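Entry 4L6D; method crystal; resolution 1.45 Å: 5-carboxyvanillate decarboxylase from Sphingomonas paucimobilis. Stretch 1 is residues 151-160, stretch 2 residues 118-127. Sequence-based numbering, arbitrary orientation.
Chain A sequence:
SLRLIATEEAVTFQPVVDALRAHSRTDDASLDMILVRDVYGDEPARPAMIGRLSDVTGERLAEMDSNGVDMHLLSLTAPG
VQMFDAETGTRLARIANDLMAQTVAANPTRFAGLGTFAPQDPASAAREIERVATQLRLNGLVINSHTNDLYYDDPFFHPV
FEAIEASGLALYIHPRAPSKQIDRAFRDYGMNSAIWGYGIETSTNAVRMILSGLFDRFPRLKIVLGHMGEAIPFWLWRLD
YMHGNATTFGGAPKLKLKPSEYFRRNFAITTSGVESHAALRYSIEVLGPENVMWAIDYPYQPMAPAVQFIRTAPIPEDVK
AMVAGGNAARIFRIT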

# COMPACT_ATOMS: atom_id res chain seq x y z
N TYR A 151 5.41 -12.93 -9.99
CA TYR A 151 5.85 -11.54 -10.05
C TYR A 151 7.20 -11.43 -10.77
O TYR A 151 7.85 -12.45 -11.04
CB TYR A 151 5.88 -10.95 -8.64
CG TYR A 151 4.49 -10.88 -8.06
CD1 TYR A 151 3.56 -9.99 -8.57
CD2 TYR A 151 4.10 -11.73 -7.04
CE1 TYR A 151 2.26 -9.93 -8.07
CE2 TYR A 151 2.80 -11.69 -6.52
CZ TYR A 151 1.89 -10.78 -7.04
OH TYR A 151 0.60 -10.73 -6.53
N TYR A 152 7.62 -10.20 -11.06
CA TYR A 152 8.73 -10.01 -12.00
C TYR A 152 10.12 -10.09 -11.37
O TYR A 152 11.11 -9.79 -12.03
CB TYR A 152 8.53 -8.75 -12.87
CG TYR A 152 7.33 -8.91 -13.77
CD1 TYR A 152 7.15 -10.08 -14.50
CD2 TYR A 152 6.34 -7.94 -13.81
CE1 TYR A 152 6.03 -10.26 -15.29
CE2 TYR A 152 5.22 -8.11 -14.62
CZ TYR A 152 5.07 -9.27 -15.34
OH TYR A 152 3.95 -9.47 -16.13
N ASP A 153 10.17 -10.51 -10.11
CA ASP A 153 11.42 -10.98 -9.52
C ASP A 153 11.77 -12.40 -9.99
O ASP A 153 12.91 -12.82 -9.87
CB ASP A 153 11.34 -10.96 -7.99
CG ASP A 153 10.23 -11.84 -7.43
OD1 ASP A 153 9.06 -11.64 -7.83
OD2 ASP A 153 10.52 -12.71 -6.58
N ASP A 154 10.80 -13.14 -10.51
CA ASP A 154 11.03 -14.53 -10.86
C ASP A 154 11.99 -14.62 -12.06
O ASP A 154 11.77 -13.95 -13.07
CB ASP A 154 9.70 -15.23 -11.18
CG ASP A 154 9.83 -16.74 -11.22
OD1 ASP A 154 10.69 -17.27 -11.96
OD2 ASP A 154 9.06 -17.41 -10.50
N PRO A 155 13.06 -15.42 -11.93
CA PRO A 155 14.04 -15.57 -13.01
C PRO A 155 13.45 -16.09 -14.32
O PRO A 155 14.08 -15.93 -15.36
CB PRO A 155 15.03 -16.59 -12.43
CG PRO A 155 14.97 -16.32 -10.95
CD PRO A 155 13.50 -16.08 -10.69
N PHE A 156 12.27 -16.69 -14.26
CA PHE A 156 11.57 -17.09 -15.48
C PHE A 156 11.45 -15.94 -16.47
O PHE A 156 11.50 -16.15 -17.69
CB PHE A 156 10.19 -17.64 -15.11
CG PHE A 156 9.37 -18.08 -16.30
CD1 PHE A 156 9.68 -19.24 -16.98
CD2 PHE A 156 8.26 -17.35 -16.69
CE1 PHE A 156 8.91 -19.66 -18.07
CE2 PHE A 156 7.49 -17.76 -17.77
CZ PHE A 156 7.81 -18.91 -18.44
N PHE A 157 11.30 -14.72 -15.96
CA PHE A 157 11.09 -13.56 -16.81
C PHE A 157 12.38 -12.82 -17.16
O PHE A 157 12.32 -11.78 -17.82
CB PHE A 157 10.09 -12.58 -16.18
CG PHE A 157 8.75 -13.20 -15.85
CD1 PHE A 157 7.88 -13.58 -16.86
CD2 PHE A 157 8.36 -13.37 -14.52
CE1 PHE A 157 6.64 -14.13 -16.56
CE2 PHE A 157 7.12 -13.91 -14.21
CZ PHE A 157 6.25 -14.30 -15.23
N HIS A 158 13.53 -13.33 -16.73
CA HIS A 158 14.78 -12.66 -17.06
C HIS A 158 14.94 -12.36 -18.56
O HIS A 158 15.35 -11.26 -18.91
CB HIS A 158 16.01 -13.40 -16.51
CG HIS A 158 16.20 -13.21 -15.04
ND1 HIS A 158 17.18 -13.87 -14.33
CD2 HIS A 158 15.53 -12.45 -14.14
CE1 HIS A 158 17.11 -13.52 -13.06
NE2 HIS A 158 16.12 -12.65 -12.92
N PRO A 159 14.60 -13.31 -19.46
CA PRO A 159 14.75 -12.97 -20.88
C PRO A 159 13.89 -11.79 -21.33
O PRO A 159 14.28 -11.07 -22.25
CB PRO A 159 14.30 -14.25 -21.59
CG PRO A 159 14.62 -15.33 -20.62
CD PRO A 159 14.29 -14.75 -19.27
N VAL A 160 12.74 -11.58 -20.70
CA VAL A 160 11.92 -10.42 -21.00
C VAL A 160 12.65 -9.13 -20.63
O VAL A 160 12.77 -8.21 -21.44
CB VAL A 160 10.59 -10.48 -20.24
CG1 VAL A 160 9.86 -9.15 -20.27
CG2 VAL A 160 9.73 -11.61 -20.80
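Stretch 2 118-127: APQDPASAAR

Stretch 2 opens with a type I turn from Ala 118 to Asp 121, closed by Asp 121 N to Ala 118 O at 3.1 Å, and is helical from Pro 122 onward. Asp 121 caps that helix: its OD1 accepts from Ser 124 N at 3.1 Å, with an N-H...O angle of 169°, and its OD2 accepts from Ser 124 OG at 2.7 Å. Both segments progress the same way along the contact, the turn lying by Phe 156 and Phe 157 and the helix by Pro 159 and Val 160; the nearest CA atoms, those of Val 160 and Ala 126, are 5.2 Å apart.

No hydrogen bond crosses the interface, so its 400 Å² of buried surface rests on packing. The aromatic evidence centres on Phe 156: Pro 122 CG lies 3.8 Å from its ring centroid and 22° off the normal, a CH-pi contact over one face, while Gln 120 O meets the ring edge 3.7 Å from Phe 156 CZ. Phe 157 likewise turns its edge to a carbonyl, with CE1 3.5 Å from Pro 119 O.

Among aliphatic contacts, Val 160 CG2 reaches Pro 122 CB at 4.0 Å and Ala 125 CB at 4.1 Å. Pro 159 CB approaches Pro 122 CB at 4.1 Å, and Pro 159 O lies 3.8 Å from Ala 126 CB.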

# COMPACT_ATOMS: atom_id res chain seq x y z
N ALA A 118 3.51 -11.14 -24.45
CA ALA A 118 2.99 -12.25 -23.67
C ALA A 118 4.11 -12.91 -22.86
O ALA A 118 4.81 -13.78 -23.38
CB ALA A 118 2.33 -13.28 -24.60
N PRO A 119 4.29 -12.48 -21.59
CA PRO A 119 5.39 -13.01 -20.76
C PRO A 119 5.22 -14.49 -20.44
O PRO A 119 6.15 -15.07 -19.88
CB PRO A 119 5.28 -12.19 -19.46
CG PRO A 119 4.37 -11.06 -19.74
CD PRO A 119 3.46 -11.52 -20.85
N GLN A 120 4.05 -15.08 -20.76
CA GLN A 120 3.85 -16.53 -20.69
C GLN A 120 4.95 -17.29 -21.44
O GLN A 120 5.26 -18.44 -21.12
CB GLN A 120 2.51 -16.93 -21.33
CG GLN A 120 1.23 -16.35 -20.72
CD GLN A 120 0.78 -15.09 -21.42
OE1 GLN A 120 1.53 -14.12 -21.50
NE2 GLN A 120 -0.45 -15.09 -21.93
N ASP A 121 5.49 -16.65 -22.47
CA ASP A 121 6.55 -17.23 -23.30
C ASP A 121 7.65 -16.18 -23.38
O ASP A 121 7.66 -15.37 -24.29
CB ASP A 121 6.01 -17.55 -24.69
CG ASP A 121 7.06 -18.15 -25.62
OD1 ASP A 121 8.28 -18.14 -25.32
OD2 ASP A 121 6.67 -18.63 -26.71
N PRO A 122 8.59 -16.20 -22.43
CA PRO A 122 9.60 -15.14 -22.36
C PRO A 122 10.48 -15.03 -23.60
O PRO A 122 10.79 -13.90 -24.01
CB PRO A 122 10.45 -15.56 -21.16
CG PRO A 122 9.45 -16.24 -20.26
CD PRO A 122 8.60 -17.05 -21.23
N ALA A 123 10.86 -16.15 -24.20
CA ALA A 123 11.72 -16.09 -25.38
C ALA A 123 11.01 -15.46 -26.58
O ALA A 123 11.60 -14.65 -27.30
CB ALA A 123 12.27 -17.48 -25.72
N SER A 124 9.74 -15.81 -26.79
CA SER A 124 8.97 -15.19 -27.87
C SER A 124 8.68 -13.72 -27.56
O SER A 124 8.68 -12.88 -28.46
CB SER A 124 7.65 -15.93 -28.15
OG SER A 124 7.88 -17.23 -28.68
N ALA A 125 8.43 -13.42 -26.29
CA ALA A 125 8.19 -12.04 -25.88
C ALA A 125 9.41 -11.18 -26.18
O ALA A 125 9.28 -10.04 -26.62
CB ALA A 125 7.82 -11.96 -24.39
N ALA A 126 10.60 -11.73 -25.93
CA ALA A 126 11.85 -11.00 -26.19
C ALA A 126 11.99 -10.60 -27.66
O ALA A 126 12.40 -9.47 -27.95
CB ALA A 126 13.05 -11.80 -25.72
N ARG A 127 11.66 -11.50 -28.58
CA ARG A 127 11.63 -11.18 -30.01
C ARG A 127 10.63 -10.06 -30.31
O ARG A 127 10.92 -9.15 -31.08
CB ARG A 127 11.25 -12.40 -30.84
CG ARG A 127 12.18 -13.59 -30.69
CD ARG A 127 13.61 -13.21 -31.00
NE ARG A 127 13.76 -12.68 -32.34
CZ ARG A 127 14.79 -11.94 -32.73
NH1 ARG A 127 14.87 -11.48 -33.97
NH2 ARG A 127 15.75 -11.65 -31.85